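Local coordinates for protein ficolin-3 (Homo sapiens, PDB 2J5Z) that acts as a soluble lectin of innate immunity, its fibrinogen-like domain binding galactose and probably recognising sugars on foreign surfaces, at residues G50-F55 with N98-V103; Q56-G61 with G187-S192; G142-L147 with C180-L185. All coordinates share one frame; numbering follows the deposited sequence.

Contact 1: residues G50-F55 with N98-V103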
loop_
_atom_site.group_PDB
_atom_site.type_symbol
_atom_site.label_atom_id
_atom_site.label_comp_id
_atom_site.label_asym_id
_atom_site.label_seq_id
_atom_site.Cartn_x
_atom_site.Cartn_y
_atom_site.Cartn_z
ATOM N N GLY A 50 -8.965 10.908 14.671
ATOM C CA GLY A 50 -9.242 10.425 13.317
ATOM C C GLY A 50 -10.079 11.380 12.481
ATOM O O GLY A 50 -10.620 12.365 12.993
ATOM N N GLY A 51 -10.179 11.083 11.189
ATOM C CA GLY A 51 -10.963 11.897 10.253
ATOM C C GLY A 51 -10.139 12.922 9.486
ATOM O O GLY A 51 -10.688 13.891 8.937
ATOM N N TRP A 52 -8.831 12.708 9.429
ATOM C CA TRP A 52 -7.922 13.648 8.755
ATOM C C TRP A 52 -7.659 13.285 7.300
ATOM O O TRP A 52 -7.301 12.158 6.995
ATOM C CB TRP A 52 -6.575 13.700 9.463
ATOM C CG TRP A 52 -6.625 14.217 10.867
ATOM C CD1 TRP A 52 -6.749 13.480 12.010
ATOM C CD2 TRP A 52 -6.503 15.576 11.274
ATOM N NE1 TRP A 52 -6.731 14.297 13.101
ATOM C CE2 TRP A 52 -6.578 15.594 12.684
ATOM C CE3 TRP A 52 -6.344 16.780 10.591
ATOM C CZ2 TRP A 52 -6.502 16.772 13.418
ATOM C CZ3 TRP A 52 -6.280 17.962 11.328
ATOM C CH2 TRP A 52 -6.354 17.944 12.726
ATOM N N LEU A 53 -7.801 14.263 6.408
ATOM C CA LEU A 53 -7.470 14.064 5.005
ATOM C C LEU A 53 -6.012 14.472 4.818
ATOM O O LEU A 53 -5.667 15.644 4.946
ATOM C CB LEU A 53 -8.383 14.926 4.121
ATOM C CG LEU A 53 -8.522 14.566 2.641
ATOM C CD1 LEU A 53 -9.687 15.371 2.041
ATOM C CD2 LEU A 53 -7.203 14.807 1.890
ATOM N N VAL A 54 -5.154 13.503 4.520
ATOM C CA VAL A 54 -3.732 13.763 4.355
ATOM C C VAL A 54 -3.466 14.151 2.918
ATOM O O VAL A 54 -3.673 13.336 2.008
ATOM C CB VAL A 54 -2.891 12.525 4.710
ATOM C CG1 VAL A 54 -1.376 12.817 4.551
ATOM C CG2 VAL A 54 -3.236 12.050 6.139
ATOM N N PHE A 55 -3.004 15.382 2.702
ATOM C CA PHE A 55 -2.840 15.852 1.324
ATOM C C PHE A 55 -1.386 15.973 0.870
ATOM O O PHE A 55 -1.126 16.227 -0.304
ATOM C CB PHE A 55 -3.610 17.169 1.068
ATOM C CG PHE A 55 -3.089 18.383 1.833
ATOM C CD1 PHE A 55 -2.109 19.210 1.286
ATOM C CD2 PHE A 55 -3.641 18.729 3.063
ATOM C CE1 PHE A 55 -1.638 20.336 1.983
ATOM C CE2 PHE A 55 -3.193 19.862 3.762
ATOM C CZ PHE A 55 -2.195 20.669 3.213
ATOM N N ASN A 98 -15.265 24.305 7.273
ATOM C CA ASN A 98 -14.036 24.708 7.921
ATOM C C ASN A 98 -13.134 23.496 8.050
ATOM O O ASN A 98 -13.529 22.464 8.596
ATOM C CB ASN A 98 -14.297 25.401 9.262
ATOM C CG ASN A 98 -14.748 26.848 9.096
ATOM O OD1 ASN A 98 -15.709 27.130 8.386
ATOM N ND2 ASN A 98 -14.055 27.768 9.759
ATOM N N TRP A 99 -11.942 23.609 7.483
ATOM C CA TRP A 99 -10.937 22.562 7.569
ATOM C C TRP A 99 -9.739 23.054 8.362
ATOM O O TRP A 99 -9.065 23.990 7.945
ATOM C CB TRP A 99 -10.444 22.163 6.180
ATOM C CG TRP A 99 -11.498 21.705 5.212
ATOM C CD1 TRP A 99 -12.403 22.489 4.550
ATOM C CD2 TRP A 99 -11.704 20.367 4.740
ATOM N NE1 TRP A 99 -13.178 21.712 3.717
ATOM C CE2 TRP A 99 -12.762 20.409 3.810
ATOM C CE3 TRP A 99 -11.094 19.137 5.013
ATOM C CZ2 TRP A 99 -13.233 19.265 3.163
ATOM C CZ3 TRP A 99 -11.567 17.999 4.362
ATOM C CH2 TRP A 99 -12.625 18.076 3.449
ATOM N N GLU A 100 -9.473 22.418 9.494
ATOM C CA GLU A 100 -8.309 22.755 10.297
ATOM C C GLU A 100 -7.089 22.073 9.690
ATOM O O GLU A 100 -7.204 20.984 9.121
ATOM C CB GLU A 100 -8.509 22.285 11.741
ATOM C CG GLU A 100 -8.855 20.819 11.834
ATOM C CD GLU A 100 -9.154 20.323 13.243
ATOM O OE1 GLU A 100 -8.626 20.905 14.221
ATOM O OE2 GLU A 100 -9.907 19.325 13.352
ATOM N N LEU A 101 -5.938 22.729 9.785
ATOM C CA LEU A 101 -4.687 22.174 9.283
ATOM C C LEU A 101 -3.821 21.650 10.424
ATOM O O LEU A 101 -3.530 22.383 11.373
ATOM C CB LEU A 101 -3.894 23.236 8.512
ATOM C CG LEU A 101 -2.498 22.800 8.027
ATOM C CD1 LEU A 101 -2.573 21.721 6.912
ATOM C CD2 LEU A 101 -1.688 23.991 7.536
ATOM N N ARG A 102 -3.410 20.390 10.310
ATOM C CA ARG A 102 -2.363 19.841 11.161
ATOM C C ARG A 102 -1.137 19.497 10.320
ATOM O O ARG A 102 -1.256 18.845 9.270
ATOM C CB ARG A 102 -2.882 18.595 11.880
ATOM C CG ARG A 102 -1.819 17.822 12.630
ATOM C CD ARG A 102 -2.472 16.703 13.423
ATOM N NE ARG A 102 -1.489 15.766 13.955
ATOM C CZ ARG A 102 -1.126 15.707 15.232
ATOM N NH1 ARG A 102 -1.678 16.519 16.124
ATOM N NH2 ARG A 102 -0.220 14.814 15.619
ATOM N N VAL A 103 0.025 19.958 10.775
ATOM C CA VAL A 103 1.306 19.623 10.157
ATOM C C VAL A 103 2.081 18.707 11.118
ATOM O O VAL A 103 2.214 19.027 12.303
ATOM C CB VAL A 103 2.122 20.897 9.859
ATOM C CG1 VAL A 103 3.534 20.554 9.417
ATOM C CG2 VAL A 103 1.412 21.756 8.785
#
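Trp-99 opens the contact against Leu-53: its ring atom CZ3 lies 4.0 Å from Leu-53 CD1, while the indole NE1 turns elsewhere and bonds to the carbonyl of Gln-96. Glu-100 comes next. Its CG stands between the backbone N and the carbonyl carbon (chi1 54°), which brings the otherwise extended chain across the outer end of the Trp-52 indole, at about a right angle to it, with Glu-100 CD 3.7 Å from Trp-52 CH2. Carboxylate and indole planes are 33° apart, and OE2 is held by a salt bridge to Arg-221, the last residue of the chain. Leu-101 points its CB away, yet its CD1 returns to the edge of the Phe-55 ring, 3.7 Å from Phe-55 CE2. Arg-102 also crosses the indole steeply with its aliphatic part: CB is 3.5 Å from Trp-52 CZ3, and CD forms a CH-pi contact over one face, 4.2 Å from the centroid of the six-membered ring. An extended chain carries the guanidinium past the ring to salt bridges with Glu-48 and Glu-104. No hydrogen bond joins the two segments. Strands 52-58 and 101-106 of the antiparallel sheet of this fibrinogen-like domain both pair with strand 215-220 between them; Met-219 touches Trp-52, and Leu-220 touches both Phe-55 and Trp-99.

Contact 2: residues Q56-G61 with G187-S192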
loop_
_atom_site.group_PDB
_atom_site.type_symbol
_atom_site.label_atom_id
_atom_site.label_comp_id
_atom_site.label_asym_id
_atom_site.label_seq_id
_atom_site.Cartn_x
_atom_site.Cartn_y
_atom_site.Cartn_z
ATOM N N GLN A 56 -0.447 15.836 1.807
ATOM C CA GLN A 56 0.987 15.856 1.473
ATOM C C GLN A 56 1.722 14.906 2.411
ATOM O O GLN A 56 1.385 14.806 3.580
ATOM C CB GLN A 56 1.563 17.272 1.606
ATOM C CG GLN A 56 3.001 17.432 1.051
ATOM C CD GLN A 56 4.100 17.400 2.123
ATOM O OE1 GLN A 56 3.938 16.826 3.197
ATOM N NE2 GLN A 56 5.228 18.018 1.812
ATOM N N ARG A 57 2.715 14.192 1.887
ATOM C CA ARG A 57 3.454 13.272 2.721
ATOM C C ARG A 57 4.861 13.152 2.153
ATOM O O ARG A 57 5.023 12.968 0.947
ATOM C CB ARG A 57 2.739 11.916 2.744
ATOM C CG ARG A 57 3.290 10.892 3.693
ATOM C CD ARG A 57 2.241 9.792 3.944
ATOM N NE ARG A 57 2.064 8.914 2.790
ATOM C CZ ARG A 57 1.238 7.873 2.768
ATOM N NH1 ARG A 57 0.494 7.591 3.828
ATOM N NH2 ARG A 57 1.146 7.115 1.686
ATOM N N ARG A 58 5.855 13.295 3.030
ATOM C CA ARG A 58 7.281 13.053 2.708
ATOM C C ARG A 58 7.787 11.946 3.629
ATOM O O ARG A 58 7.439 11.930 4.802
ATOM C CB ARG A 58 8.109 14.307 2.966
ATOM C CG ARG A 58 7.680 15.548 2.195
ATOM C CD ARG A 58 7.541 15.312 0.703
ATOM N NE ARG A 58 8.826 15.186 -0.017
ATOM C CZ ARG A 58 9.648 16.189 -0.316
ATOM N NH1 ARG A 58 9.392 17.440 0.081
ATOM N NH2 ARG A 58 10.762 15.936 -1.005
ATOM N N GLN A 59 8.609 11.032 3.111
ATOM C CA GLN A 59 8.960 9.812 3.856
ATOM C C GLN A 59 10.341 9.235 3.531
ATOM O O GLN A 59 11.004 8.692 4.410
ATOM C CB GLN A 59 7.939 8.694 3.580
ATOM C CG GLN A 59 6.499 9.061 3.782
ATOM C CD GLN A 59 5.610 7.857 3.912
ATOM O OE1 GLN A 59 4.692 7.840 4.736
ATOM N NE2 GLN A 59 5.882 6.830 3.118
ATOM N N ASP A 60 10.750 9.313 2.270
ATOM C CA ASP A 60 11.930 8.560 1.828
ATOM C C ASP A 60 12.679 9.154 0.642
ATOM O O ASP A 60 13.731 8.636 0.241
ATOM C CB ASP A 60 11.549 7.092 1.543
ATOM C CG ASP A 60 10.452 6.946 0.486
ATOM O OD1 ASP A 60 9.915 5.827 0.349
ATOM O OD2 ASP A 60 10.125 7.921 -0.210
ATOM N N GLY A 61 12.153 10.233 0.077
ATOM C CA GLY A 61 12.795 10.880 -1.052
ATOM C C GLY A 61 12.643 10.127 -2.363
ATOM O O GLY A 61 13.376 10.382 -3.321
ATOM N N GLY A 187 10.216 20.814 -0.253
ATOM C CA GLY A 187 11.597 21.061 -0.664
ATOM C C GLY A 187 12.332 19.768 -0.963
ATOM O O GLY A 187 11.748 18.687 -0.921
ATOM N N ARG A 188 13.623 19.884 -1.252
ATOM C CA ARG A 188 14.435 18.734 -1.640
ATOM C C ARG A 188 14.693 17.754 -0.499
ATOM O O ARG A 188 15.075 18.139 0.604
ATOM C CB ARG A 188 15.760 19.213 -2.239
ATOM C CG ARG A 188 16.550 18.124 -2.916
ATOM C CD ARG A 188 17.586 18.740 -3.860
ATOM N NE ARG A 188 18.161 17.735 -4.740
ATOM C CZ ARG A 188 19.175 17.966 -5.562
ATOM N NH1 ARG A 188 19.720 19.175 -5.614
ATOM N NH2 ARG A 188 19.640 16.986 -6.325
ATOM N N TYR A 189 14.483 16.467 -0.760
ATOM C CA TYR A 189 14.650 15.477 0.286
ATOM C C TYR A 189 16.119 15.222 0.621
ATOM O O TYR A 189 16.980 15.291 -0.255
ATOM C CB TYR A 189 13.968 14.150 -0.072
ATOM C CG TYR A 189 13.779 13.266 1.132
ATOM C CD1 TYR A 189 12.654 13.393 1.941
ATOM C CD2 TYR A 189 14.741 12.322 1.486
ATOM C CE1 TYR A 189 12.478 12.592 3.058
ATOM C CE2 TYR A 189 14.583 11.527 2.599
ATOM C CZ TYR A 189 13.450 11.661 3.390
ATOM O OH TYR A 189 13.279 10.859 4.500
ATOM N N ALA A 190 16.369 14.930 1.890
ATOM C CA ALA A 190 17.683 14.537 2.387
ATOM C C ALA A 190 17.551 13.398 3.393
ATOM O O ALA A 190 16.726 13.461 4.313
ATOM C CB ALA A 190 18.394 15.740 3.025
ATOM N N VAL A 191 18.368 12.354 3.236
ATOM C CA VAL A 191 18.283 11.197 4.134
ATOM C C VAL A 191 18.966 11.410 5.480
ATOM O O VAL A 191 18.796 10.600 6.387
ATOM C CB VAL A 191 18.797 9.891 3.477
ATOM C CG1 VAL A 191 18.062 9.642 2.169
ATOM C CG2 VAL A 191 20.306 9.948 3.254
ATOM N N SER A 192 19.719 12.506 5.603
ATOM C CA SER A 192 20.383 12.881 6.861
ATOM C C SER A 192 20.885 14.331 6.817
ATOM O O SER A 192 20.814 14.987 5.773
ATOM C CB SER A 192 21.552 11.931 7.154
ATOM O OG SER A 192 22.557 12.075 6.170
#
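Arg-58 and Tyr-189 carry this contact, one by its charge and the other by its ring. It ties the end of sheet strand 52-58 of the fibrinogen-like domain to the irregular loop between helix 167-171 and strand 215-220. Two successive kinks in the Arg-58 chain (chi2 -51°, chi3 -74°) fold it so that the NH1 and NH2 end of the guanidinium faces the carbonyl of Gly-187. Both nitrogens donate to that single oxygen, Arg-58 NH1 at 2.8 Å and Arg-58 NH2 at 2.9 Å from Gly-187 O, which lies in the guanidinium plane. NH1 approaches in the carbonyl plane on a lone pair; NH2 comes nearly along the C=O axis. NH1 probably also donates to Leu-185 O, and Phe-65 makes a cation-pi contact with the same group.

Next to this grip, the Tyr-189 ring lies with one face on the Asp-60 to Gly-61 peptide, Gly-61 N standing over its centre. Gly-61 CA makes a CH-pi contact over that face, 3.8 Å from the ring centroid, and Asp-60 C is 3.6 Å from Tyr-189 CE2. Gly-61, at positive phi and without a side chain, lets the ring come this close. Arg-58 NH2 meets the ring at its edge, while Tyr-189 OH is hydrogen-bonded to the carbonyl of Arg-214.

Toward solvent the contact thins out: Asp-60 is exposed and turns its CB away, its carboxylate bonded to Ser-62.

A buried cation thus spends two donors on one neutral carbonyl of the 187-192 loop. No carboxylate opposes it across the contact, and the positive charge would be expected to polarise the Gly-187 carbonyl.

Contact 3: residues G142-L147 with C180-L185. With GAL (beta-D-galactopyranose), chain E.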
loop_
_atom_site.group_PDB
_atom_site.type_symbol
_atom_site.label_atom_id
_atom_site.label_comp_id
_atom_site.label_asym_id
_atom_site.label_seq_id
_atom_site.Cartn_x
_atom_site.Cartn_y
_atom_site.Cartn_z
ATOM N N GLY A 142 6.043 24.951 16.602
ATOM C CA GLY A 142 5.946 26.404 16.463
ATOM C C GLY A 142 5.312 26.811 15.142
ATOM O O GLY A 142 5.070 25.978 14.275
ATOM N N ASP A 143 5.036 28.098 14.995
ATOM C CA ASP A 143 4.376 28.599 13.793
ATOM C C ASP A 143 5.393 29.024 12.739
ATOM O O ASP A 143 6.165 29.970 12.938
ATOM C CB ASP A 143 3.447 29.759 14.169
ATOM C CG ASP A 143 2.715 30.340 12.975
ATOM O OD1 ASP A 143 2.770 29.747 11.873
ATOM O OD2 ASP A 143 2.086 31.404 13.155
ATOM N N SER A 144 5.392 28.320 11.604
ATOM C CA SER A 144 6.232 28.709 10.472
ATOM C C SER A 144 5.448 28.830 9.159
ATOM O O SER A 144 6.039 28.817 8.082
ATOM C CB SER A 144 7.383 27.714 10.282
ATOM O OG SER A 144 8.351 27.846 11.314
ATOM N N LEU A 145 4.127 28.935 9.256
ATOM C CA LEU A 145 3.294 29.020 8.068
ATOM C C LEU A 145 2.508 30.334 7.973
ATOM O O LEU A 145 2.053 30.689 6.895
ATOM C CB LEU A 145 2.342 27.821 7.990
ATOM C CG LEU A 145 1.725 27.477 6.623
ATOM C CD1 LEU A 145 2.802 27.210 5.579
ATOM C CD2 LEU A 145 0.799 26.278 6.738
ATOM N N SER A 146 2.388 31.076 9.072
ATOM C CA SER A 146 1.582 32.304 9.053
ATOM C C SER A 146 2.120 33.327 8.073
ATOM O O SER A 146 1.347 34.006 7.396
ATOM C CB SER A 146 1.477 32.930 10.447
ATOM O OG SER A 146 0.698 32.119 11.297
ATOM N N LEU A 147 3.444 33.436 7.998
ATOM C CA LEU A 147 4.097 34.333 7.036
ATOM C C LEU A 147 3.584 34.079 5.621
ATOM O O LEU A 147 3.462 34.991 4.808
ATOM C CB LEU A 147 5.630 34.152 7.071
ATOM C CG LEU A 147 6.403 34.702 5.859
ATOM C CD1 LEU A 147 6.375 36.233 5.807
ATOM C CD2 LEU A 147 7.845 34.191 5.768
ATOM N N CYS A 180 12.540 34.061 1.095
ATOM C CA CYS A 180 11.630 33.126 0.442
ATOM C C CYS A 180 10.670 32.393 1.383
ATOM O O CYS A 180 9.487 32.251 1.056
ATOM C CB CYS A 180 12.419 32.116 -0.390
ATOM S SG CYS A 180 13.161 32.845 -1.848
ATOM N N TYR A 181 11.159 31.922 2.530
ATOM C CA TYR A 181 10.327 31.065 3.386
ATOM C C TYR A 181 10.656 30.948 4.883
ATOM O O TYR A 181 11.796 31.150 5.315
ATOM C CB TYR A 181 10.246 29.645 2.794
ATOM C CG TYR A 181 11.501 28.785 2.935
ATOM C CD1 TYR A 181 11.771 28.099 4.115
ATOM C CD2 TYR A 181 12.375 28.617 1.868
ATOM C CE1 TYR A 181 12.895 27.290 4.243
ATOM C CE2 TYR A 181 13.506 27.803 1.984
ATOM C CZ TYR A 181 13.759 27.148 3.174
ATOM O OH TYR A 181 14.865 26.336 3.310
ATOM N N ARG A 182 9.628 30.607 5.661
ATOM C CA ARG A 182 9.797 30.076 7.013
ATOM C C ARG A 182 9.528 28.573 6.998
ATOM O O ARG A 182 9.944 27.860 7.906
ATOM C CB ARG A 182 8.821 30.732 7.995
ATOM C CG ARG A 182 8.844 32.256 8.018
ATOM C CD ARG A 182 9.362 32.810 9.326
ATOM N NE ARG A 182 8.772 32.156 10.491
ATOM C CZ ARG A 182 9.442 31.914 11.612
ATOM N NH1 ARG A 182 10.716 32.280 11.717
ATOM N NH2 ARG A 182 8.848 31.311 12.624
ATOM N N SER A 183 8.803 28.099 5.981
ATOM C CA SER A 183 8.579 26.650 5.790
ATOM C C SER A 183 8.722 26.265 4.317
ATOM O O SER A 183 8.451 27.059 3.421
ATOM C CB SER A 183 7.208 26.215 6.322
ATOM O OG SER A 183 6.173 27.024 5.780
ATOM N N ASN A 184 9.120 25.024 4.071
ATOM C CA ASN A 184 9.478 24.594 2.727
ATOM C C ASN A 184 9.310 23.079 2.627
ATOM O O ASN A 184 10.246 22.357 2.261
ATOM C CB ASN A 184 10.944 24.967 2.463
ATOM C CG ASN A 184 11.355 24.776 1.030
ATOM O OD1 ASN A 184 10.615 25.133 0.092
ATOM N ND2 ASN A 184 12.578 24.242 0.834
ATOM N N LEU A 185 8.121 22.594 2.959
ATOM C CA LEU A 185 7.899 21.161 3.140
ATOM C C LEU A 185 7.852 20.357 1.843
ATOM O O LEU A 185 7.860 19.134 1.886
ATOM C CB LEU A 185 6.637 20.893 3.967
ATOM C CG LEU A 185 6.620 21.491 5.381
ATOM C CD1 LEU A 185 5.318 21.121 6.082
ATOM C CD2 LEU A 185 7.849 21.082 6.238
HETATM C C1 GAL E . 14.494 33.211 3.714
HETATM C C2 GAL E . 14.282 31.858 4.375
HETATM C C3 GAL E . 15.417 30.902 4.033
HETATM C C4 GAL E . 15.867 30.983 2.573
HETATM C C5 GAL E . 15.855 32.398 2.018
HETATM C C6 GAL E . 16.100 32.390 0.514
HETATM O O1 GAL E . 13.407 34.095 4.013
HETATM O O2 GAL E . 14.211 32.017 5.799
HETATM O O3 GAL E . 14.985 29.569 4.316
HETATM O O4 GAL E . 15.023 30.162 1.761
HETATM O O5 GAL E . 14.589 32.982 2.314
HETATM O O6 GAL E . 17.049 33.409 0.177
#
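Segment 180-185 supplies Cys-180 and Tyr-181 to the galactose site of the fibrinogen-like domain, and an Asx turn at Asp-143 shapes the loop packed beside it. Asp-143 OD1 accepts from Leu-145 N and Ser-146 N, both from the same face of the carboxylate plane, and Tyr-117 OH bonds to the same oxygen. Arg-182 donates from NH2 to Asp-143 O at 3.0 Å; the acceptor lies at the guanidinium edge, with an N-H...O angle of 158°. On the sugar side, Cys-180, which follows a cis peptide bond and is disulfide-bonded to Cys-167, gives its backbone N to galactose O5, the Cys-180 N to O5 distance being 2.6 Å. A weak bond from the same N reaches O1. Galactose O3 stands over one face of the Tyr-181 ring, whose opposite face rests on Asn-184 CB; Tyr-181 OH bonds to Asp-202. Ser-183 OG, between the backbone N and the carbonyl carbon (chi1 52°), donates to Ser-144 O at 2.9 Å from above the carbonyl plane, 40° out of it.

Contact 1 is buried and joins two strands of the sheet through aromatic and aliphatic side chains, its charged ends paired outside the two segments. Contacts 2 and 3 are only partly buried; both use arginine donors to backbone carbonyls, with a tyrosine ring on glycine in contact 2 and a serine hydroxyl in contact 3. Contacts 1 and 2 share strand 52-58, one on its early part and the other at its end. Contact 3, which alone includes a bound sugar, is nested within the chain loop closed by contact 2 and meets its arginine at the end of segment 180-185. Leu-101 on Leu-145 and Val-103 on Leu-185 link the sheet to both loops of contact 3.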